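Local coordinates for protein fructosyl amine: oxygen oxidoreductase (Aspergillus fumigatus, PDB 3DJE) that oxidatively deglycates fructosyl amino acids as an FAD-dependent fructosamine oxidase (amadoriase), at residues S7-G13 with A210-C216; H24-Y30 with V378-K384; V35-Y39 with Q184-V188. All blocks are in the same frame, centred on the assembly; numbering follows the deposited sequence.

Interaction 1 of 3, residues S7-G13 with A210-C216; sequences SSLLIVG and AERTFLC. With FAD (flavin-adenine dinucleotide), chain C.
The carbonyl oxygen of Leu10 takes one hydrogen bond and two C-H contacts from the partner strand: Phe214 N bonds to it almost straight (2.8 Å, 170° at the hydrogen), the CA-H of Thr213 points at it, and the Phe214 ring turns its edge to it in plane, CD2 standing 3.6 Å from Leu10 O. The two strands, 9-12 and 212-215, run parallel, their short axes 16° apart. Leu10 N returns to Arg212 O, Val12 N meets Phe214 O at 2.8 Å, and Cys216 N closes the row on Val12 O. On the face of Leu9, Ile11 and Phe214, Ile11 CG1 crosses the Phe214 ring obliquely, and helices 16-27 and 373-382 cover that face through Leu25 and Met381. Leu10, Val12, Thr213 and Leu215 line the other face, where the methyl of Ala210 packs on Leu10 CB at 3.6 Å. With CG1 of Val12 anti to its backbone N (chi1 177°), this methyl sits beside Leu215 CD1 and reaches 3.7 Å from C2A of the FAD adenine. At the N-terminal end the contact becomes polar: Glu211 N bonds to Ser8 O, a water joins Ser8 N to Glu211 OE2, and Ser7 OG, bonded to Thr4 N, lies 2.9 Å from Glu211 OE1, a weak bond at most. Gly13, first glycine of a Rossmann-type GxGxxG pattern, brings its CA within 3.6 Å of FAD N3A. Main-chain bonds thus fix the pairing while mainly apolar side chains pack beside it; strand 9-12, also bonded to Thr34 and Leu36, is an inner strand paired on both edges, delivering Val12 and Gly13 to the cofactor.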
loop_
_atom_site.group_PDB
_atom_site.type_symbol
_atom_site.label_atom_id
_atom_site.label_comp_id
_atom_site.label_asym_id
_atom_site.label_seq_id
_atom_site.Cartn_x
_atom_site.Cartn_y
_atom_site.Cartn_z
ATOM N N SER A 7 -21.064 18.573 11.524
ATOM C CA SER A 7 -20.774 19.127 10.192
ATOM C C SER A 7 -20.687 18.021 9.153
ATOM O O SER A 7 -20.133 16.962 9.416
ATOM C CB SER A 7 -19.449 19.884 10.176
ATOM O OG SER A 7 -19.516 21.086 10.912
ATOM N N SER A 8 -21.210 18.286 7.958
ATOM C CA SER A 8 -21.102 17.329 6.855
ATOM C C SER A 8 -19.648 17.188 6.395
ATOM O O SER A 8 -19.038 18.156 5.927
ATOM C CB SER A 8 -21.995 17.742 5.682
ATOM O OG SER A 8 -21.794 16.873 4.576
ATOM N N LEU A 9 -19.108 15.979 6.550
ATOM C CA LEU A 9 -17.743 15.661 6.116
ATOM C C LEU A 9 -17.823 14.598 5.036
ATOM O O LEU A 9 -18.598 13.646 5.154
ATOM C CB LEU A 9 -16.885 15.153 7.283
ATOM C CG LEU A 9 -16.847 16.034 8.532
ATOM C CD1 LEU A 9 -15.960 15.355 9.578
ATOM C CD2 LEU A 9 -16.272 17.391 8.178
ATOM N N LEU A 10 -17.028 14.769 3.988
ATOM C CA LEU A 10 -17.071 13.872 2.840
ATOM C C LEU A 10 -15.703 13.280 2.614
ATOM O O LEU A 10 -14.715 14.018 2.595
ATOM C CB LEU A 10 -17.485 14.651 1.599
ATOM C CG LEU A 10 -17.731 13.837 0.331
ATOM C CD1 LEU A 10 -18.895 12.864 0.517
ATOM C CD2 LEU A 10 -18.026 14.787 -0.820
ATOM N N ILE A 11 -15.634 11.953 2.476
ATOM C CA ILE A 11 -14.364 11.299 2.156
ATOM C C ILE A 11 -14.466 10.688 0.774
ATOM O O ILE A 11 -15.385 9.893 0.515
ATOM C CB ILE A 11 -14.003 10.195 3.167
ATOM C CG1 ILE A 11 -13.880 10.791 4.569
ATOM C CG2 ILE A 11 -12.712 9.465 2.749
ATOM C CD1 ILE A 11 -13.811 9.745 5.647
ATOM N N VAL A 12 -13.552 11.078 -0.115
ATOM C CA VAL A 12 -13.487 10.495 -1.464
ATOM C C VAL A 12 -12.502 9.332 -1.450
ATOM O O VAL A 12 -11.280 9.535 -1.355
ATOM C CB VAL A 12 -13.094 11.545 -2.541
ATOM C CG1 VAL A 12 -12.963 10.886 -3.966
ATOM C CG2 VAL A 12 -14.101 12.683 -2.578
ATOM N N GLY A 13 -13.054 8.122 -1.510
ATOM C CA GLY A 13 -12.288 6.882 -1.464
ATOM C C GLY A 13 -12.466 6.129 -0.155
ATOM O O GLY A 13 -12.178 6.661 0.921
ATOM N N ALA A 210 -20.306 19.357 1.274
ATOM C CA ALA A 210 -19.713 19.094 2.571
ATOM C C ALA A 210 -18.926 20.283 3.069
ATOM O O ALA A 210 -18.366 21.030 2.280
ATOM C CB ALA A 210 -18.811 17.886 2.490
ATOM N N GLU A 211 -18.897 20.438 4.394
ATOM C CA GLU A 211 -18.077 21.453 5.035
ATOM C C GLU A 211 -16.571 21.214 4.863
ATOM O O GLU A 211 -15.790 22.159 4.764
ATOM C CB GLU A 211 -18.453 21.545 6.517
ATOM C CG GLU A 211 -19.844 22.108 6.776
ATOM C CD GLU A 211 -20.016 22.558 8.230
ATOM O OE1 GLU A 211 -19.028 23.050 8.819
ATOM O OE2 GLU A 211 -21.128 22.405 8.791
ATOM N N ARG A 212 -16.164 19.940 4.870
ATOM C CA ARG A 212 -14.790 19.543 4.540
ATOM C C ARG A 212 -14.845 18.294 3.676
ATOM O O ARG A 212 -15.712 17.443 3.880
ATOM C CB ARG A 212 -13.976 19.199 5.802
ATOM C CG ARG A 212 -13.751 20.379 6.754
ATOM C CD ARG A 212 -12.820 21.416 6.162
ATOM N NE ARG A 212 -12.481 22.454 7.134
ATOM C CZ ARG A 212 -13.270 23.483 7.443
ATOM N NH1 ARG A 212 -14.449 23.640 6.849
ATOM N NH2 ARG A 212 -12.878 24.365 8.355
ATOM N N THR A 213 -13.939 18.223 2.708
ATOM C CA THR A 213 -13.785 17.074 1.812
ATOM C C THR A 213 -12.374 16.531 1.974
ATOM O O THR A 213 -11.406 17.295 1.888
ATOM C CB THR A 213 -14.018 17.507 0.336
ATOM O OG1 THR A 213 -15.346 18.033 0.182
ATOM C CG2 THR A 213 -13.795 16.358 -0.638
ATOM N N PHE A 214 -12.266 15.219 2.210
ATOM C CA PHE A 214 -10.993 14.528 2.298
ATOM C C PHE A 214 -10.786 13.763 1.000
ATOM O O PHE A 214 -11.649 12.991 0.606
ATOM C CB PHE A 214 -11.003 13.507 3.433
ATOM C CG PHE A 214 -11.138 14.109 4.814
ATOM C CD1 PHE A 214 -10.015 14.296 5.619
ATOM C CD2 PHE A 214 -12.390 14.454 5.316
ATOM C CE1 PHE A 214 -10.139 14.831 6.912
ATOM C CE2 PHE A 214 -12.515 14.999 6.610
ATOM C CZ PHE A 214 -11.380 15.181 7.400
ATOM N N LEU A 215 -9.638 13.964 0.368
ATOM C CA LEU A 215 -9.313 13.243 -0.853
ATOM C C LEU A 215 -8.379 12.080 -0.506
ATOM O O LEU A 215 -7.211 12.284 -0.178
ATOM C CB LEU A 215 -8.709 14.195 -1.880
ATOM C CG LEU A 215 -8.363 13.593 -3.247
ATOM C CD1 LEU A 215 -9.593 12.926 -3.858
ATOM C CD2 LEU A 215 -7.825 14.679 -4.154
ATOM N N CYS A 216 -8.935 10.870 -0.580
ATOM C CA CYS A 216 -8.237 9.644 -0.196
ATOM C C CYS A 216 -8.403 8.586 -1.286
ATOM O O CYS A 216 -8.664 7.420 -1.011
ATOM C CB CYS A 216 -8.802 9.120 1.129
ATOM S SG CYS A 216 -8.501 10.214 2.515
HETATM P PA FAD C . -6.266 2.565 -1.806
HETATM O O1A FAD C . -6.368 1.679 -0.642
HETATM O O2A FAD C . -5.883 1.974 -3.125
HETATM O O5B FAD C . -7.670 3.290 -1.878
HETATM C C5B FAD C . -8.042 4.162 -2.949
HETATM C C4B FAD C . -9.574 4.154 -3.013
HETATM O O4B FAD C . -9.880 5.213 -3.940
HETATM C C3B FAD C . -10.028 2.829 -3.667
HETATM O O3B FAD C . -10.894 2.088 -2.792
HETATM C C2B FAD C . -10.767 3.330 -4.919
HETATM O O2B FAD C . -11.966 2.546 -5.210
HETATM C C1B FAD C . -11.068 4.810 -4.549
HETATM N N9A FAD C . -11.457 5.528 -5.801
HETATM C C8A FAD C . -10.925 5.416 -7.037
HETATM N N7A FAD C . -11.620 6.202 -7.885
HETATM C C5A FAD C . -12.588 6.805 -7.180
HETATM C C6A FAD C . -13.612 7.701 -7.508
HETATM N N6A FAD C . -13.766 8.119 -8.787
HETATM N N1A FAD C . -14.440 8.125 -6.533
HETATM C C2A FAD C . -14.301 7.708 -5.269
HETATM N N3A FAD C . -13.337 6.849 -4.922
HETATM C C4A FAD C . -12.477 6.390 -5.862
HETATM N N1 FAD C . 2.027 -1.437 2.159
HETATM C C2 FAD C . 2.486 -1.928 3.379
HETATM O O2 FAD C . 2.458 -1.241 4.403
HETATM N N3 FAD C . 2.994 -3.226 3.435
HETATM C C4 FAD C . 3.065 -4.036 2.307
HETATM O O4 FAD C . 3.518 -5.184 2.395
HETATM C C4X FAD C . 2.617 -3.521 1.080
HETATM N N5 FAD C . 2.689 -4.299 -0.074
HETATM C C5X FAD C . 2.082 -3.845 -1.242
HETATM C C6 FAD C . 1.979 -4.720 -2.320
HETATM C C7 FAD C . 1.338 -4.318 -3.486
HETATM C C7M FAD C . 1.276 -5.316 -4.650
HETATM C C8 FAD C . 0.771 -3.047 -3.572
HETATM C C8M FAD C . -0.009 -2.633 -4.842
HETATM C C9 FAD C . 0.863 -2.177 -2.476
HETATM C C9A FAD C . 1.509 -2.577 -1.299
HETATM N N10 FAD C . 1.629 -1.721 -0.186
HETATM C C10 FAD C . 2.102 -2.228 1.023
HETATM C "C1'" FAD C . 1.242 -0.307 -0.285
HETATM C "C2'" FAD C . -0.184 -0.119 0.236
HETATM O "O2'" FAD C . -1.025 -1.193 -0.242
HETATM C "C3'" FAD C . -0.717 1.229 -0.239
HETATM O "O3'" FAD C . 0.278 2.244 0.009
HETATM C "C4'" FAD C . -1.994 1.640 0.503
HETATM O "O4'" FAD C . -2.926 0.564 0.590
HETATM C "C5'" FAD C . -2.645 2.809 -0.246
HETATM O "O5'" FAD C . -3.814 3.246 0.466
HETATM P P FAD C . -4.735 4.410 -0.141
HETATM O O1P FAD C . -3.878 5.592 -0.457
HETATM O O2P FAD C . -5.878 4.538 0.785
HETATM O O3P FAD C . -5.287 3.815 -1.528
HETATM O O HOH W 1 -22.649 20.807 7.621
#

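Interaction 2 of 3, residues H24-Y30 with V378-K384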
loop_
_atom_site.group_PDB
_atom_site.type_symbol
_atom_site.label_atom_id
_atom_site.label_comp_id
_atom_site.label_asym_id
_atom_site.label_seq_id
_atom_site.Cartn_x
_atom_site.Cartn_y
_atom_site.Cartn_z
ATOM N N HIS A 24 -11.422 7.051 12.365
ATOM C CA HIS A 24 -10.934 8.015 13.345
ATOM C C HIS A 24 -11.843 9.219 13.513
ATOM O O HIS A 24 -11.999 9.709 14.633
ATOM C CB HIS A 24 -9.475 8.358 13.097
ATOM C CG HIS A 24 -8.564 7.237 13.466
ATOM N ND1 HIS A 24 -8.304 6.905 14.779
ATOM C CD2 HIS A 24 -7.896 6.335 12.707
ATOM C CE1 HIS A 24 -7.483 5.866 14.812
ATOM N NE2 HIS A 24 -7.228 5.498 13.568
ATOM N N LEU A 25 -12.510 9.643 12.445
ATOM C CA LEU A 25 -13.517 10.701 12.599
ATOM C C LEU A 25 -14.612 10.214 13.545
ATOM O O LEU A 25 -15.018 10.951 14.461
ATOM C CB LEU A 25 -14.138 11.092 11.254
ATOM C CG LEU A 25 -13.274 11.981 10.363
ATOM C CD1 LEU A 25 -13.854 12.021 8.945
ATOM C CD2 LEU A 25 -13.103 13.413 10.891
ATOM N N ALA A 26 -15.093 8.989 13.315
ATOM C CA ALA A 26 -16.161 8.405 14.129
ATOM C C ALA A 26 -15.705 8.283 15.581
ATOM O O ALA A 26 -16.449 8.643 16.504
ATOM C CB ALA A 26 -16.576 7.040 13.590
ATOM N N ARG A 27 -14.477 7.812 15.789
ATOM C CA ARG A 27 -13.956 7.689 17.175
ATOM C C ARG A 27 -13.835 9.028 17.877
ATOM O O ARG A 27 -13.957 9.104 19.107
ATOM C CB ARG A 27 -12.613 6.959 17.205
ATOM C CG ARG A 27 -12.743 5.497 16.870
ATOM C CD ARG A 27 -11.366 4.850 16.939
ATOM N NE ARG A 27 -11.449 3.403 16.851
ATOM C CZ ARG A 27 -10.388 2.595 16.900
ATOM N NH1 ARG A 27 -9.169 3.110 17.038
ATOM N NH2 ARG A 27 -10.550 1.279 16.821
ATOM N N ARG A 28 -13.600 10.077 17.100
ATOM C CA ARG A 28 -13.390 11.403 17.655
ATOM C C ARG A 28 -14.691 12.201 17.778
ATOM O O ARG A 28 -14.672 13.377 18.143
ATOM C CB ARG A 28 -12.276 12.133 16.898
ATOM C CG ARG A 28 -10.923 11.474 17.198
ATOM C CD ARG A 28 -9.827 11.809 16.203
ATOM N NE ARG A 28 -9.410 13.204 16.256
ATOM C CZ ARG A 28 -8.211 13.639 15.874
ATOM N NH1 ARG A 28 -7.293 12.789 15.438
ATOM N NH2 ARG A 28 -7.927 14.924 15.940
ATOM N N GLY A 29 -15.808 11.529 17.508
ATOM C CA GLY A 29 -17.130 12.071 17.822
ATOM C C GLY A 29 -17.920 12.632 16.666
ATOM O O GLY A 29 -19.064 13.060 16.859
ATOM N N TYR A 30 -17.337 12.646 15.467
ATOM C CA TYR A 30 -18.061 13.192 14.307
ATOM C C TYR A 30 -19.205 12.282 13.899
ATOM O O TYR A 30 -19.040 11.060 13.860
ATOM C CB TYR A 30 -17.109 13.457 13.150
ATOM C CG TYR A 30 -16.125 14.569 13.434
ATOM C CD1 TYR A 30 -16.452 15.902 13.142
ATOM C CD2 TYR A 30 -14.883 14.308 14.008
ATOM C CE1 TYR A 30 -15.556 16.931 13.386
ATOM C CE2 TYR A 30 -13.968 15.341 14.253
ATOM C CZ TYR A 30 -14.316 16.656 13.947
ATOM O OH TYR A 30 -13.430 17.689 14.209
ATOM N N VAL A 378 -7.113 13.373 10.230
ATOM C CA VAL A 378 -8.056 14.197 11.023
ATOM C C VAL A 378 -7.304 15.377 11.674
ATOM O O VAL A 378 -7.794 16.501 11.677
ATOM C CB VAL A 378 -8.860 13.373 12.035
ATOM C CG1 VAL A 378 -9.789 14.284 12.873
ATOM C CG2 VAL A 378 -9.724 12.342 11.297
ATOM N N ASP A 379 -6.114 15.118 12.218
ATOM C CA ASP A 379 -5.301 16.198 12.765
ATOM C C ASP A 379 -5.060 17.307 11.735
ATOM O O ASP A 379 -5.106 18.492 12.060
ATOM C CB ASP A 379 -3.975 15.660 13.284
ATOM C CG ASP A 379 -4.102 14.953 14.633
ATOM O OD1 ASP A 379 -5.168 15.030 15.305
ATOM O OD2 ASP A 379 -3.098 14.319 15.033
ATOM N N ALA A 380 -4.817 16.922 10.485
ATOM C CA ALA A 380 -4.615 17.912 9.433
ATOM C C ALA A 380 -5.859 18.781 9.267
ATOM O O ALA A 380 -5.759 20.004 9.180
ATOM C CB ALA A 380 -4.229 17.236 8.124
HETATM N N MSE A 381 -7.035 18.157 9.236
HETATM C CA MSE A 381 -8.279 18.921 9.120
HETATM C C MSE A 381 -8.402 19.900 10.279
HETATM O O MSE A 381 -8.736 21.071 10.082
HETATM C CB MSE A 381 -9.512 18.011 9.070
HETATM C CG MSE A 381 -10.798 18.794 8.803
HETATM SE SE MSE A 381 -12.475 17.950 9.351
HETATM C CE MSE A 381 -12.057 17.474 11.185
ATOM N N GLU A 382 -8.100 19.415 11.482
ATOM C CA GLU A 382 -8.298 20.198 12.708
ATOM C C GLU A 382 -7.162 21.176 13.022
ATOM O O GLU A 382 -7.280 21.982 13.951
ATOM C CB GLU A 382 -8.531 19.263 13.896
ATOM C CG GLU A 382 -9.805 18.441 13.790
ATOM C CD GLU A 382 -10.049 17.565 15.013
ATOM O OE1 GLU A 382 -9.123 17.414 15.830
ATOM O OE2 GLU A 382 -11.162 17.006 15.138
ATOM N N GLY A 383 -6.080 21.109 12.253
ATOM C CA GLY A 383 -4.902 21.966 12.470
ATOM C C GLY A 383 -4.033 21.574 13.656
ATOM O O GLY A 383 -3.423 22.441 14.293
ATOM N N LYS A 384 -3.934 20.272 13.929
ATOM C CA LYS A 384 -3.239 19.756 15.126
ATOM C C LYS A 384 -1.966 18.938 14.828
ATOM O O LYS A 384 -1.413 18.278 15.724
ATOM C CB LYS A 384 -4.208 18.914 15.966
ATOM C CG LYS A 384 -5.338 19.702 16.595
ATOM C CD LYS A 384 -6.341 18.767 17.231
ATOM C CE LYS A 384 -7.427 19.535 17.963
ATOM N NZ LYS A 384 -8.518 18.585 18.340
HETATM O O HOH W 2 -11.025 15.442 17.255
#
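Arg28, Val378 and Tyr30 carry this contact between the C-terminal ends of helices 16-27 and 373-382. The Arg28 guanidinium lies flat on Val378: CG1 stands over the centre of one face, 3.5 Å from CZ, while the acids meet its edge. A bend at chi3 (68°) swings the group across to them. NH1 and NH2 grip the single atom Asp379 OD1 end-on, the NH2 bond being the shorter at 2.8 Å, with the two planes 64° apart. NH2 also bonds to Glu382 OE1 (2.8 Å), which it meets from above the carboxylate plane; Lys384 NZ reaches the same oxygen from the opposite face. NH1 has a further partner in Asn375 OD1, and a water links NE to Glu382 OE2. The second methyl of Val378, CG2, turns inward to Leu25 CD2 at 3.6 Å. Glu382 OE2 lies at the edge of the Tyr30 ring, near its plane, with ring and carboxylate planes 47° apart; the Tyr30 hydroxyl donates to it in a short bond (2.5 Å, OH to OE2) arriving on the anti side of the carboxylate. The methyl CE of Met381, a selenomethionine, also packs near Tyr30 OH. Each helix ends in a Schellman motif, with Gly29 and Gly383 at positive phi, which lets the chain turn and bring Tyr30 and Lys384 back to the network. Glu382 therefore has both oxygens engaged, one by two cations and the other by a phenol and a water; such donors would probably favour its ionised form, and the four-residue salt-bridge network joins the two helix ends beside the apolar contacts of Leu25, Val378 and Met381.

Interaction 3 of 3, residues V35-Y39 with Q184-V188; sequences VLDPY and QGRVV. With FAD (flavin-adenine dinucleotide), chain C.
Leu36 and Val187 meet through branches of like torsion: Leu36 CG (chi1 -58°) and Val187 CG2 both stand anti to their own carbonyl carbons, and the two side chains cross at about a right angle with Leu36 CD1 3.7 Å from Val187 CG2. Arg186 runs out extended and then bends at chi3 (-80°), laying one face of its guanidinium over Pro38, toward the rim, with NH2 3.7 Å from CB. Asp37 places CG anti to its backbone N (chi1 -162°), which brings the carboxylate to the FAD ribose. There OD1 accepts from O2B of FAD and OD2 from O3B, each at 2.7 Å. OD1 also takes Tyr39 N through its anti lone pair, an Asx turn that fixes the carboxylate's rotation, and Ala14 N donates to OD2. No hydrogen bond joins the two segments directly; Gly185, without a side chain, nestles against the backbone instead, its O 3.1 Å from Asp37 C and its CA-H pointing to Asp37 O. The adenine completes the join. Val187 N donates to FAD N1A (3.1 Å) and Val187 O accepts from N6A, a paired recognition of the base edge, while Pro38 lies over one adenine face with CD 3.2 Å from N3A. An acidic residue gripping the ribose hydroxyls at the end of the second strand is characteristic of Rossmann-type FAD domains. Strand 33-37 runs between its parallel neighbours 9-12 and 177-180 in the mixed sheet, where Leu36 also touches Leu10 and Val179, whereas Val187 opens the edge strand 187-193 of a separate antiparallel sheet, packed beside Ala200 of strand 196-202.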
loop_
_atom_site.group_PDB
_atom_site.type_symbol
_atom_site.label_atom_id
_atom_site.label_comp_id
_atom_site.label_asym_id
_atom_site.label_seq_id
_atom_site.Cartn_x
_atom_site.Cartn_y
_atom_site.Cartn_z
ATOM N N VAL A 35 -18.763 8.492 3.054
ATOM C CA VAL A 35 -17.637 8.008 2.254
ATOM C C VAL A 35 -18.157 7.511 0.911
ATOM O O VAL A 35 -19.123 6.729 0.870
ATOM C CB VAL A 35 -16.867 6.859 2.967
ATOM C CG1 VAL A 35 -15.599 6.479 2.170
ATOM C CG2 VAL A 35 -16.472 7.253 4.395
ATOM N N LEU A 36 -17.481 7.930 -0.162
ATOM C CA LEU A 36 -17.859 7.561 -1.540
ATOM C C LEU A 36 -16.793 6.700 -2.198
ATOM O O LEU A 36 -15.617 7.055 -2.195
ATOM C CB LEU A 36 -18.024 8.830 -2.397
ATOM C CG LEU A 36 -19.043 9.875 -1.937
ATOM C CD1 LEU A 36 -18.912 11.127 -2.812
ATOM C CD2 LEU A 36 -20.459 9.322 -1.982
ATOM N N ASP A 37 -17.204 5.596 -2.808
ATOM C CA ASP A 37 -16.247 4.741 -3.541
ATOM C C ASP A 37 -16.983 4.009 -4.674
ATOM O O ASP A 37 -18.087 3.541 -4.460
ATOM C CB ASP A 37 -15.626 3.739 -2.557
ATOM C CG ASP A 37 -14.342 3.105 -3.071
ATOM O OD1 ASP A 37 -14.398 2.343 -4.063
ATOM O OD2 ASP A 37 -13.270 3.362 -2.482
ATOM N N PRO A 38 -16.368 3.909 -5.876
ATOM C CA PRO A 38 -16.996 3.249 -7.022
ATOM C C PRO A 38 -17.101 1.723 -6.896
ATOM O O PRO A 38 -17.788 1.090 -7.712
ATOM C CB PRO A 38 -16.079 3.625 -8.200
ATOM C CG PRO A 38 -14.761 3.895 -7.601
ATOM C CD PRO A 38 -15.054 4.472 -6.223
ATOM N N TYR A 39 -16.448 1.148 -5.886
ATOM C CA TYR A 39 -16.529 -0.295 -5.628
ATOM C C TYR A 39 -17.098 -0.586 -4.232
ATOM O O TYR A 39 -16.891 0.201 -3.312
ATOM C CB TYR A 39 -15.149 -0.950 -5.753
ATOM C CG TYR A 39 -14.578 -0.956 -7.151
ATOM C CD1 TYR A 39 -14.624 -2.110 -7.934
ATOM C CD2 TYR A 39 -13.982 0.184 -7.688
ATOM C CE1 TYR A 39 -14.097 -2.121 -9.232
ATOM C CE2 TYR A 39 -13.463 0.188 -9.000
ATOM C CZ TYR A 39 -13.524 -0.973 -9.751
ATOM O OH TYR A 39 -13.002 -0.986 -11.034
ATOM N N GLN A 184 -23.263 5.180 -8.083
ATOM C CA GLN A 184 -23.581 5.991 -6.886
ATOM C C GLN A 184 -22.364 6.496 -6.099
ATOM O O GLN A 184 -22.427 7.561 -5.489
ATOM C CB GLN A 184 -24.561 5.265 -5.947
ATOM C CG GLN A 184 -24.088 3.876 -5.470
ATOM C CD GLN A 184 -24.405 2.743 -6.472
ATOM O OE1 GLN A 184 -24.885 2.986 -7.589
ATOM N NE2 GLN A 184 -24.132 1.497 -6.066
ATOM N N GLY A 185 -21.276 5.734 -6.112
ATOM C CA GLY A 185 -20.080 6.117 -5.352
ATOM C C GLY A 185 -18.895 6.556 -6.194
ATOM O O GLY A 185 -17.815 6.784 -5.655
ATOM N N ARG A 186 -19.081 6.662 -7.514
ATOM C CA ARG A 186 -17.994 7.058 -8.397
ATOM C C ARG A 186 -17.977 8.574 -8.528
ATOM O O ARG A 186 -18.819 9.162 -9.224
ATOM C CB ARG A 186 -18.106 6.401 -9.789
ATOM C CG ARG A 186 -17.060 6.922 -10.772
ATOM C CD ARG A 186 -16.917 6.074 -12.038
ATOM N NE ARG A 186 -16.101 4.880 -11.802
ATOM C CZ ARG A 186 -14.779 4.887 -11.609
ATOM N NH1 ARG A 186 -14.102 6.040 -11.611
ATOM N NH2 ARG A 186 -14.129 3.742 -11.399
ATOM N N VAL A 187 -17.019 9.214 -7.870
ATOM C CA VAL A 187 -16.909 10.672 -7.993
ATOM C C VAL A 187 -16.438 11.014 -9.402
ATOM O O VAL A 187 -15.485 10.407 -9.913
ATOM C CB VAL A 187 -15.926 11.260 -6.960
ATOM C CG1 VAL A 187 -15.662 12.719 -7.254
ATOM C CG2 VAL A 187 -16.487 11.102 -5.542
ATOM N N VAL A 188 -17.100 11.995 -10.021
ATOM C CA VAL A 188 -16.712 12.429 -11.373
ATOM C C VAL A 188 -16.019 13.785 -11.393
ATOM O O VAL A 188 -15.285 14.097 -12.336
ATOM C CB VAL A 188 -17.883 12.419 -12.390
ATOM C CG1 VAL A 188 -18.435 10.987 -12.548
ATOM C CG2 VAL A 188 -18.972 13.418 -11.988
HETATM P PA FAD C . -6.266 2.565 -1.806
HETATM O O1A FAD C . -6.368 1.679 -0.642
HETATM O O2A FAD C . -5.883 1.974 -3.125
HETATM O O5B FAD C . -7.670 3.290 -1.878
HETATM C C5B FAD C . -8.042 4.162 -2.949
HETATM C C4B FAD C . -9.574 4.154 -3.013
HETATM O O4B FAD C . -9.880 5.213 -3.940
HETATM C C3B FAD C . -10.028 2.829 -3.667
HETATM O O3B FAD C . -10.894 2.088 -2.792
HETATM C C2B FAD C . -10.767 3.330 -4.919
HETATM O O2B FAD C . -11.966 2.546 -5.210
HETATM C C1B FAD C . -11.068 4.810 -4.549
HETATM N N9A FAD C . -11.457 5.528 -5.801
HETATM C C8A FAD C . -10.925 5.416 -7.037
HETATM N N7A FAD C . -11.620 6.202 -7.885
HETATM C C5A FAD C . -12.588 6.805 -7.180
HETATM C C6A FAD C . -13.612 7.701 -7.508
HETATM N N6A FAD C . -13.766 8.119 -8.787
HETATM N N1A FAD C . -14.440 8.125 -6.533
HETATM C C2A FAD C . -14.301 7.708 -5.269
HETATM N N3A FAD C . -13.337 6.849 -4.922
HETATM C C4A FAD C . -12.477 6.390 -5.862
HETATM N N1 FAD C . 2.027 -1.437 2.159
HETATM C C2 FAD C . 2.486 -1.928 3.379
HETATM O O2 FAD C . 2.458 -1.241 4.403
HETATM N N3 FAD C . 2.994 -3.226 3.435
HETATM C C4 FAD C . 3.065 -4.036 2.307
HETATM O O4 FAD C . 3.518 -5.184 2.395
HETATM C C4X FAD C . 2.617 -3.521 1.080
HETATM N N5 FAD C . 2.689 -4.299 -0.074
HETATM C C5X FAD C . 2.082 -3.845 -1.242
HETATM C C6 FAD C . 1.979 -4.720 -2.320
HETATM C C7 FAD C . 1.338 -4.318 -3.486
HETATM C C7M FAD C . 1.276 -5.316 -4.650
HETATM C C8 FAD C . 0.771 -3.047 -3.572
HETATM C C8M FAD C . -0.009 -2.633 -4.842
HETATM C C9 FAD C . 0.863 -2.177 -2.476
HETATM C C9A FAD C . 1.509 -2.577 -1.299
HETATM N N10 FAD C . 1.629 -1.721 -0.186
HETATM C C10 FAD C . 2.102 -2.228 1.023
HETATM C "C1'" FAD C . 1.242 -0.307 -0.285
HETATM C "C2'" FAD C . -0.184 -0.119 0.236
HETATM O "O2'" FAD C . -1.025 -1.193 -0.242
HETATM C "C3'" FAD C . -0.717 1.229 -0.239
HETATM O "O3'" FAD C . 0.278 2.244 0.009
HETATM C "C4'" FAD C . -1.994 1.640 0.503
HETATM O "O4'" FAD C . -2.926 0.564 0.590
HETATM C "C5'" FAD C . -2.645 2.809 -0.246
HETATM O "O5'" FAD C . -3.814 3.246 0.466
HETATM P P FAD C . -4.735 4.410 -0.141
HETATM O O1P FAD C . -3.878 5.592 -0.457
HETATM O O2P FAD C . -5.878 4.538 0.785
HETATM O O3P FAD C . -5.287 3.815 -1.528
#

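How the interactions relate
All three interactions belong to the Rossmann-type FAD-binding part of the chain. Interactions 1 and 3, centres about 12 Å apart, share the sheet in which strands 9-12 and 33-37 are neighbours; Val12 of interaction 1 and Pro38 of interaction 3 approach opposite faces of the adenine. Interaction 2 covers one face of the sheet, Leu9 meeting Leu25 and Tyr30, and Phe214 meeting Met381; its centre is about 12 Å from that of interaction 1 and 22 Å from that of interaction 3. Strand 9-12, helix 16-27 and strand 33-37 follow as a beta-alpha-beta unit, then 184-188, 210-216 and lastly 378-384, so interaction 3 nests inside both other loops. Of the three, interactions 1 and 3 alone touch FAD.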